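Local atomic coordinates of 4,5-DOPA dioxygenase extradiol (Escherichia coli, PDB entry 2PW6), a protein that opens the aromatic ring of L-DOPA between carbons 4 and 5 in vitro, using oxygen and a zinc cofactor, although its physiological substrate is unknown. Residues A[14-22]-A[163-174]; A[149-160]-A[236-245]. All coordinates share one frame; numbering follows the deposited sequence.

Contact 1: A[14-22]-A[163-174]; sequences RMPALFLGH and RDEGIMLVASGN. With ZN (zinc ion), chain B.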
# COMPACT_ATOMS: atom_id res chain seq x y z
N ARG A 14 23.37 -24.27 -6.39
CA ARG A 14 23.48 -22.79 -6.61
C ARG A 14 22.13 -22.13 -6.94
O ARG A 14 21.51 -22.44 -7.98
CB ARG A 14 24.49 -22.46 -7.70
CG ARG A 14 24.41 -21.00 -8.09
CD ARG A 14 25.67 -20.54 -8.74
NE ARG A 14 26.00 -19.29 -8.10
CZ ARG A 14 27.13 -18.63 -8.26
NH1 ARG A 14 28.06 -19.09 -9.09
NH2 ARG A 14 27.30 -17.49 -7.57
N MSE A 15 21.68 -21.23 -6.07
CA MSE A 15 20.33 -20.68 -6.17
C MSE A 15 20.25 -19.60 -7.23
O MSE A 15 21.21 -18.85 -7.42
CB MSE A 15 19.89 -20.11 -4.82
CG MSE A 15 19.63 -21.15 -3.75
SE MSE A 15 18.15 -22.35 -4.14
CE MSE A 15 16.71 -21.10 -4.54
N PRO A 16 19.12 -19.55 -7.96
CA PRO A 16 18.87 -18.44 -8.89
C PRO A 16 18.47 -17.14 -8.16
O PRO A 16 17.98 -17.19 -7.03
CB PRO A 16 17.70 -18.95 -9.74
CG PRO A 16 16.94 -19.87 -8.80
CD PRO A 16 18.01 -20.53 -7.95
N ALA A 17 18.73 -16.00 -8.79
CA ALA A 17 18.13 -14.73 -8.37
C ALA A 17 17.02 -14.30 -9.35
O ALA A 17 17.08 -14.54 -10.56
CB ALA A 17 19.20 -13.64 -8.22
N LEU A 18 15.98 -13.69 -8.80
CA LEU A 18 14.78 -13.36 -9.53
C LEU A 18 14.36 -11.93 -9.32
O LEU A 18 14.22 -11.49 -8.17
CB LEU A 18 13.64 -14.27 -9.09
CG LEU A 18 13.37 -15.53 -9.90
CD1 LEU A 18 14.56 -16.45 -9.99
CD2 LEU A 18 12.22 -16.24 -9.23
N PHE A 19 14.19 -11.20 -10.42
CA PHE A 19 13.51 -9.90 -10.45
C PHE A 19 12.13 -10.09 -11.04
O PHE A 19 12.00 -10.56 -12.15
CB PHE A 19 14.27 -8.85 -11.28
CG PHE A 19 13.50 -7.57 -11.46
CD1 PHE A 19 13.38 -6.67 -10.42
CD2 PHE A 19 12.83 -7.29 -12.68
CE1 PHE A 19 12.67 -5.51 -10.56
CE2 PHE A 19 12.10 -6.14 -12.83
CZ PHE A 19 12.01 -5.24 -11.80
N LEU A 20 11.09 -9.73 -10.31
CA LEU A 20 9.75 -9.86 -10.83
C LEU A 20 9.12 -8.48 -10.99
O LEU A 20 9.18 -7.66 -10.07
CB LEU A 20 8.86 -10.75 -9.95
CG LEU A 20 9.08 -12.26 -9.71
CD1 LEU A 20 9.70 -12.95 -10.91
CD2 LEU A 20 9.96 -12.48 -8.48
N GLY A 21 8.53 -8.24 -12.17
CA GLY A 21 7.62 -7.14 -12.39
C GLY A 21 6.36 -7.51 -11.67
O GLY A 21 5.83 -8.59 -11.89
N HIS A 22 5.87 -6.66 -10.80
CA HIS A 22 4.70 -6.97 -10.01
C HIS A 22 3.50 -6.08 -10.28
O HIS A 22 3.64 -5.07 -10.93
CB HIS A 22 5.03 -7.02 -8.52
CG HIS A 22 5.29 -5.69 -7.89
ND1 HIS A 22 6.37 -5.46 -7.07
CD2 HIS A 22 4.61 -4.53 -7.93
CE1 HIS A 22 6.34 -4.22 -6.65
NE2 HIS A 22 5.29 -3.63 -7.16
N ARG A 163 24.18 -17.04 -2.89
CA ARG A 163 23.51 -17.94 -3.82
C ARG A 163 24.05 -19.37 -3.73
O ARG A 163 23.32 -20.33 -4.00
CB ARG A 163 23.57 -17.38 -5.24
CG ARG A 163 22.76 -16.09 -5.44
CD ARG A 163 22.90 -15.58 -6.86
NE ARG A 163 22.46 -16.59 -7.83
CZ ARG A 163 22.97 -16.74 -9.05
NH1 ARG A 163 23.93 -15.93 -9.51
NH2 ARG A 163 22.50 -17.71 -9.83
N ASP A 164 25.31 -19.50 -3.33
CA ASP A 164 25.96 -20.79 -3.04
C ASP A 164 25.71 -21.28 -1.59
O ASP A 164 26.16 -22.36 -1.21
CB ASP A 164 27.46 -20.67 -3.30
CG ASP A 164 27.79 -20.31 -4.74
OD1 ASP A 164 27.13 -20.84 -5.65
OD2 ASP A 164 28.73 -19.52 -4.97
N GLU A 165 24.97 -20.50 -0.80
CA GLU A 165 24.64 -20.87 0.58
C GLU A 165 23.16 -21.21 0.76
O GLU A 165 22.64 -21.09 1.87
CB GLU A 165 25.03 -19.76 1.55
CG GLU A 165 26.53 -19.48 1.57
CD GLU A 165 26.90 -18.21 2.31
OE1 GLU A 165 26.13 -17.75 3.19
OE2 GLU A 165 27.99 -17.68 2.02
N GLY A 166 22.51 -21.63 -0.32
CA GLY A 166 21.09 -22.03 -0.30
C GLY A 166 20.06 -20.90 -0.29
O GLY A 166 18.89 -21.11 0.05
N ILE A 167 20.50 -19.69 -0.68
CA ILE A 167 19.66 -18.50 -0.51
C ILE A 167 19.22 -17.93 -1.85
O ILE A 167 20.04 -17.66 -2.72
CB ILE A 167 20.34 -17.36 0.35
CG1 ILE A 167 20.91 -17.88 1.69
CG2 ILE A 167 19.39 -16.14 0.50
CD1 ILE A 167 19.94 -18.68 2.55
N MSE A 168 17.92 -17.77 -1.98
CA MSE A 168 17.32 -17.18 -3.15
C MSE A 168 17.07 -15.68 -2.96
O MSE A 168 16.43 -15.26 -2.01
CB MSE A 168 15.99 -17.85 -3.47
CG MSE A 168 15.43 -17.40 -4.81
SE MSE A 168 13.71 -18.17 -5.14
CE MSE A 168 12.74 -17.81 -3.51
N LEU A 169 17.58 -14.90 -3.90
CA LEU A 169 17.28 -13.49 -3.99
C LEU A 169 15.97 -13.30 -4.79
O LEU A 169 15.86 -13.74 -5.96
CB LEU A 169 18.48 -12.77 -4.60
CG LEU A 169 19.84 -13.20 -4.00
CD1 LEU A 169 21.06 -12.69 -4.77
CD2 LEU A 169 20.00 -12.89 -2.47
N VAL A 170 14.96 -12.71 -4.15
CA VAL A 170 13.74 -12.28 -4.86
C VAL A 170 13.58 -10.74 -4.79
O VAL A 170 13.22 -10.19 -3.75
CB VAL A 170 12.46 -13.05 -4.39
CG1 VAL A 170 12.24 -12.86 -2.94
CG2 VAL A 170 11.22 -12.57 -5.11
N ALA A 171 13.90 -10.07 -5.88
CA ALA A 171 13.68 -8.60 -6.00
C ALA A 171 12.39 -8.36 -6.77
O ALA A 171 12.09 -9.09 -7.71
CB ALA A 171 14.82 -7.98 -6.70
N SER A 172 11.57 -7.42 -6.33
CA SER A 172 10.36 -7.10 -7.07
C SER A 172 10.15 -5.60 -7.22
O SER A 172 10.35 -4.83 -6.27
CB SER A 172 9.10 -7.85 -6.58
OG SER A 172 8.34 -7.16 -5.61
N GLY A 173 9.78 -5.21 -8.44
CA GLY A 173 9.48 -3.82 -8.79
C GLY A 173 8.93 -3.79 -10.20
O GLY A 173 8.08 -4.60 -10.53
N ASN A 174 9.46 -2.88 -11.04
CA ASN A 174 8.89 -2.59 -12.40
C ASN A 174 9.86 -1.68 -13.11
O ASN A 174 10.10 -0.53 -12.67
CB ASN A 174 7.50 -1.88 -12.36
CG ASN A 174 6.35 -2.75 -11.83
OD1 ASN A 174 5.74 -2.42 -10.78
ND2 ASN A 174 5.98 -3.81 -12.58
ZN ZN B . 4.92 -1.28 -6.85
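Strands 17-21 and 167-173 lie side by side and parallel in the central mixed sheet, and the C-terminal end of strand 17-21 carries His-22 into the zinc site, with Ser-172 and Asn-174 beside it. The ladder is continuous from Leu-18 onward: Leu-18 N binds Leu-169 O, and Leu-18 O takes the N-H of Ala-171 at 2.7 Å. The pattern then climbs through Leu-20 to His-22 N on Gly-173 O. Beyond it the Asn-174 amide reaches across, ND2 meeting His-22 O at 3.1 Å on a lone pair in the carbonyl plane; ND2 also bonds to Ser-264 O. The His-22 ring is held from its rim: ND1 donates to Ser-172 OG at 3.0 Å, nearly in the ring plane, while NE2 binds zinc at 2.4 Å. Its CG sits between backbone N and carbonyl carbon (chi1 72°), which swings the ring toward Ser-172. In this crystal His-57, His-234 and Asp-86 of a second subunit complete the metal site. On one sheet face Phe-19 brings its rim to Asn-174 N; on the other, Leu-20 CD2 meets Val-170 CG2 at 3.6 Å. At the far end Arg-163, also paired with Glu-249, grips Met-15 O edge-on through NE at 2.6 Å, its guanidinium stacked against that of Arg-14 with the planes 28° apart. Over one face of the Arg-14 guanidinium, on the side away from Arg-163, lies Asp-164 OD1, 3.1 Å from Arg-14 NE, a salt bridge without a directed N-H. Ser-172, itself bonded to Ser-123 OG, probably helps to fix the rotation of the His-22 ring.

Contact 2: A[149-160]-A[236-245]; sequences AAWHFEMGRKLA and LPLLYVLGAW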
# COMPACT_ATOMS: atom_id res chain seq x y z
N ALA A 149 22.84 4.33 -8.68
CA ALA A 149 22.54 3.06 -9.35
C ALA A 149 23.68 2.02 -9.34
O ALA A 149 23.40 0.81 -9.27
CB ALA A 149 22.08 3.32 -10.80
N ALA A 150 24.92 2.52 -9.49
CA ALA A 150 26.13 1.71 -9.52
C ALA A 150 26.33 0.97 -8.17
O ALA A 150 26.73 -0.19 -8.13
CB ALA A 150 27.34 2.62 -9.83
N TRP A 151 26.02 1.68 -7.10
CA TRP A 151 26.10 1.20 -5.74
C TRP A 151 25.09 0.04 -5.51
O TRP A 151 25.46 -1.03 -4.99
CB TRP A 151 25.86 2.39 -4.79
CG TRP A 151 26.14 2.10 -3.35
CD1 TRP A 151 27.31 2.37 -2.66
CD2 TRP A 151 25.24 1.49 -2.41
NE1 TRP A 151 27.17 1.97 -1.35
CE2 TRP A 151 25.92 1.43 -1.17
CE3 TRP A 151 23.93 1.00 -2.50
CZ2 TRP A 151 25.33 0.89 -0.02
CZ3 TRP A 151 23.33 0.47 -1.35
CH2 TRP A 151 24.04 0.42 -0.13
N HIS A 152 23.84 0.25 -5.91
CA HIS A 152 22.85 -0.81 -5.89
C HIS A 152 23.24 -2.01 -6.73
O HIS A 152 22.96 -3.14 -6.33
CB HIS A 152 21.50 -0.28 -6.29
CG HIS A 152 21.06 0.87 -5.44
ND1 HIS A 152 20.63 0.70 -4.15
CD2 HIS A 152 21.06 2.21 -5.67
CE1 HIS A 152 20.33 1.88 -3.63
NE2 HIS A 152 20.59 2.82 -4.53
N PHE A 153 23.89 -1.78 -7.88
CA PHE A 153 24.48 -2.88 -8.66
C PHE A 153 25.58 -3.59 -7.85
O PHE A 153 25.61 -4.83 -7.80
CB PHE A 153 25.03 -2.39 -10.02
CG PHE A 153 25.53 -3.52 -10.93
CD1 PHE A 153 24.70 -4.10 -11.87
CD2 PHE A 153 26.84 -3.98 -10.84
CE1 PHE A 153 25.16 -5.12 -12.71
CE2 PHE A 153 27.31 -5.02 -11.64
CZ PHE A 153 26.46 -5.58 -12.59
N GLU A 154 26.49 -2.83 -7.24
CA GLU A 154 27.51 -3.41 -6.34
C GLU A 154 26.91 -4.25 -5.21
O GLU A 154 27.50 -5.27 -4.85
CB GLU A 154 28.48 -2.37 -5.77
CG GLU A 154 29.42 -1.70 -6.78
CD GLU A 154 30.35 -2.65 -7.56
OE1 GLU A 154 30.36 -3.89 -7.30
OE2 GLU A 154 31.07 -2.13 -8.44
N MSE A 155 25.76 -3.84 -4.68
CA MSE A 155 24.98 -4.63 -3.70
C MSE A 155 24.68 -6.06 -4.15
O MSE A 155 24.86 -7.00 -3.38
CB MSE A 155 23.67 -3.95 -3.34
CG MSE A 155 23.81 -2.71 -2.50
SE MSE A 155 24.55 -3.14 -0.70
CE MSE A 155 22.94 -3.93 0.10
N GLY A 156 24.18 -6.21 -5.37
CA GLY A 156 23.94 -7.54 -5.92
C GLY A 156 25.22 -8.31 -6.17
O GLY A 156 25.22 -9.54 -6.18
N ARG A 157 26.32 -7.59 -6.39
CA ARG A 157 27.63 -8.22 -6.48
C ARG A 157 28.02 -8.86 -5.13
O ARG A 157 28.56 -9.96 -5.09
CB ARG A 157 28.68 -7.17 -6.90
CG ARG A 157 28.76 -6.87 -8.37
CD ARG A 157 29.56 -7.95 -9.05
NE ARG A 157 29.21 -8.15 -10.46
CZ ARG A 157 29.79 -7.50 -11.47
NH1 ARG A 157 30.72 -6.58 -11.25
NH2 ARG A 157 29.42 -7.78 -12.72
N LYS A 158 27.74 -8.16 -4.03
CA LYS A 158 27.97 -8.72 -2.69
C LYS A 158 26.97 -9.82 -2.34
O LYS A 158 27.34 -10.82 -1.72
CB LYS A 158 27.90 -7.64 -1.63
CG LYS A 158 28.91 -6.54 -1.78
CD LYS A 158 28.52 -5.39 -0.89
CE LYS A 158 29.71 -4.52 -0.59
NZ LYS A 158 30.07 -3.67 -1.74
N LEU A 159 25.71 -9.66 -2.74
CA LEU A 159 24.69 -10.68 -2.44
C LEU A 159 24.89 -11.99 -3.16
O LEU A 159 24.28 -13.00 -2.79
CB LEU A 159 23.29 -10.16 -2.76
CG LEU A 159 22.81 -9.05 -1.82
CD1 LEU A 159 21.68 -8.28 -2.46
CD2 LEU A 159 22.43 -9.64 -0.42
N ALA A 160 25.70 -11.96 -4.21
CA ALA A 160 25.97 -13.12 -5.06
C ALA A 160 26.49 -14.33 -4.26
O ALA A 160 26.00 -15.45 -4.43
CB ALA A 160 26.95 -12.75 -6.21
N LEU A 236 15.46 0.01 -9.44
CA LEU A 236 16.69 -0.37 -8.71
C LEU A 236 16.79 -1.86 -8.30
O LEU A 236 17.90 -2.40 -8.33
CB LEU A 236 16.91 0.53 -7.46
CG LEU A 236 17.37 1.98 -7.73
CD1 LEU A 236 17.46 2.85 -6.42
CD2 LEU A 236 18.72 2.01 -8.51
N PRO A 237 15.65 -2.51 -7.96
CA PRO A 237 15.67 -3.89 -7.56
C PRO A 237 16.25 -4.84 -8.58
O PRO A 237 16.84 -5.86 -8.19
CB PRO A 237 14.18 -4.21 -7.29
CG PRO A 237 13.61 -2.94 -6.92
CD PRO A 237 14.28 -1.96 -7.82
N LEU A 238 16.09 -4.54 -9.87
CA LEU A 238 16.69 -5.32 -10.93
C LEU A 238 18.21 -5.34 -10.84
O LEU A 238 18.84 -6.32 -11.18
CB LEU A 238 16.25 -4.78 -12.31
CG LEU A 238 16.93 -5.39 -13.55
CD1 LEU A 238 16.71 -6.86 -13.61
CD2 LEU A 238 16.49 -4.73 -14.87
N LEU A 239 18.80 -4.23 -10.43
CA LEU A 239 20.23 -4.11 -10.32
C LEU A 239 20.78 -5.04 -9.23
O LEU A 239 21.87 -5.56 -9.38
CB LEU A 239 20.61 -2.65 -10.08
CG LEU A 239 20.21 -1.72 -11.25
CD1 LEU A 239 20.81 -0.33 -11.06
CD2 LEU A 239 20.59 -2.31 -12.66
N TYR A 240 20.01 -5.23 -8.16
CA TYR A 240 20.35 -6.20 -7.11
C TYR A 240 20.49 -7.58 -7.73
O TYR A 240 21.46 -8.29 -7.46
CB TYR A 240 19.31 -6.18 -5.97
CG TYR A 240 19.46 -4.96 -5.08
CD1 TYR A 240 19.06 -3.69 -5.51
CD2 TYR A 240 20.05 -5.08 -3.80
CE1 TYR A 240 19.21 -2.55 -4.68
CE2 TYR A 240 20.20 -3.96 -2.97
CZ TYR A 240 19.79 -2.70 -3.41
OH TYR A 240 19.97 -1.61 -2.58
N VAL A 241 19.54 -7.94 -8.59
CA VAL A 241 19.58 -9.21 -9.32
C VAL A 241 20.71 -9.23 -10.34
O VAL A 241 21.53 -10.15 -10.34
CB VAL A 241 18.23 -9.51 -10.00
CG1 VAL A 241 18.35 -10.69 -10.93
CG2 VAL A 241 17.13 -9.73 -8.95
N LEU A 242 20.80 -8.21 -11.20
CA LEU A 242 21.89 -8.19 -12.19
C LEU A 242 23.28 -8.16 -11.58
O LEU A 242 24.21 -8.76 -12.13
CB LEU A 242 21.76 -7.02 -13.17
CG LEU A 242 20.77 -7.05 -14.32
CD1 LEU A 242 21.13 -5.90 -15.25
CD2 LEU A 242 20.72 -8.41 -15.07
N GLY A 243 23.44 -7.45 -10.47
CA GLY A 243 24.72 -7.44 -9.73
C GLY A 243 25.21 -8.85 -9.39
O GLY A 243 26.40 -9.09 -9.35
N ALA A 244 24.26 -9.77 -9.20
CA ALA A 244 24.50 -11.16 -8.81
C ALA A 244 24.84 -12.14 -9.94
O ALA A 244 25.11 -13.33 -9.69
CB ALA A 244 23.30 -11.69 -8.00
N TRP A 245 24.82 -11.65 -11.19
CA TRP A 245 25.16 -12.47 -12.37
C TRP A 245 26.68 -12.65 -12.49
O TRP A 245 27.43 -11.68 -12.39
CB TRP A 245 24.62 -11.79 -13.63
CG TRP A 245 24.73 -12.59 -14.91
CD1 TRP A 245 24.35 -13.89 -15.11
CD2 TRP A 245 25.20 -12.11 -16.18
NE1 TRP A 245 24.58 -14.26 -16.41
CE2 TRP A 245 25.11 -13.19 -17.09
CE3 TRP A 245 25.70 -10.88 -16.63
CZ2 TRP A 245 25.50 -13.07 -18.44
CZ3 TRP A 245 26.10 -10.76 -17.97
CH2 TRP A 245 25.99 -11.85 -18.86
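Tyr-240 reaches from helix 236-243 along helix 149-159 and places its hydroxyl at the edge of the His-152 ring, OH to ND1 2.9 Å in a nearly straight hydrogen bond. The two rings meet rim to rim, with their planes 43° apart. Over one face of the imidazole lies Leu-236 CD1, a CH-pi contact 3.9 Å from the ring centroid; against the opposite face comes CE3 of Trp-151. NE2 of the same imidazole bonds to Lys-147 O, so both ring nitrogens have partners. Around the tyrosine ring, His-152 O stands over the centre of one face, Met-155 runs alongside with CB 3.5 Å from Tyr-240 CE2, and Leu-159 CD1 approaches the edge at CD2.

Toward the C-terminal ends the helices come very close, at -41° with their axes 6.3 Å apart, because glycines meet at the crossing. Gly-156 CA lies 3.0 Å from Tyr-240 O as a CA-H...O contact, and with no side chain on either residue the Gly-156 and Gly-243 backbones touch directly. Phe-153, with CG anti to its backbone N (chi1 -175°), folds across this crossing so that Gly-243 CA sits over the centre of the phenyl face, 3.8 Å from the centroid. Arg-157 bends back so that its guanidinium face lies against Phe-153 CE2, while NE makes a weak bond to Gly-243 O at 3.2 Å. Near the N-terminus of helix 149-159, Leu-239 CD1 packs on Ala-149 CB. Glycine-to-glycine contact thus brings two backbones together, and the pairing of His-152 ND1 with Tyr-240 OH satisfies two buried polar atoms within this otherwise largely apolar interface.

In the fold
Along the chain the segments alternate, 14-22, 149-160, 163-174, 236-245, so the two contacts interlock rather than follow one another; their centres are about 11 Å apart. Contact 1 is part of the central sheet, and contact 2 is a helix pair packed on one face of it. Helix 149-159 links the parallel strands 138-144 and 167-173 as a beta-alpha-beta crossover, with strand 50-60 between them in the sheet. Helix 236-243 rests on that sheet: Phe-19 meets Pro-237, Leu-238 and Val-241, and Ala-171 meets Val-241. Just before this helix comes His-234, which joins His-22 at the zinc, so the loop leading into helix 236-243 and the end of strand 17-21 meet at the metal.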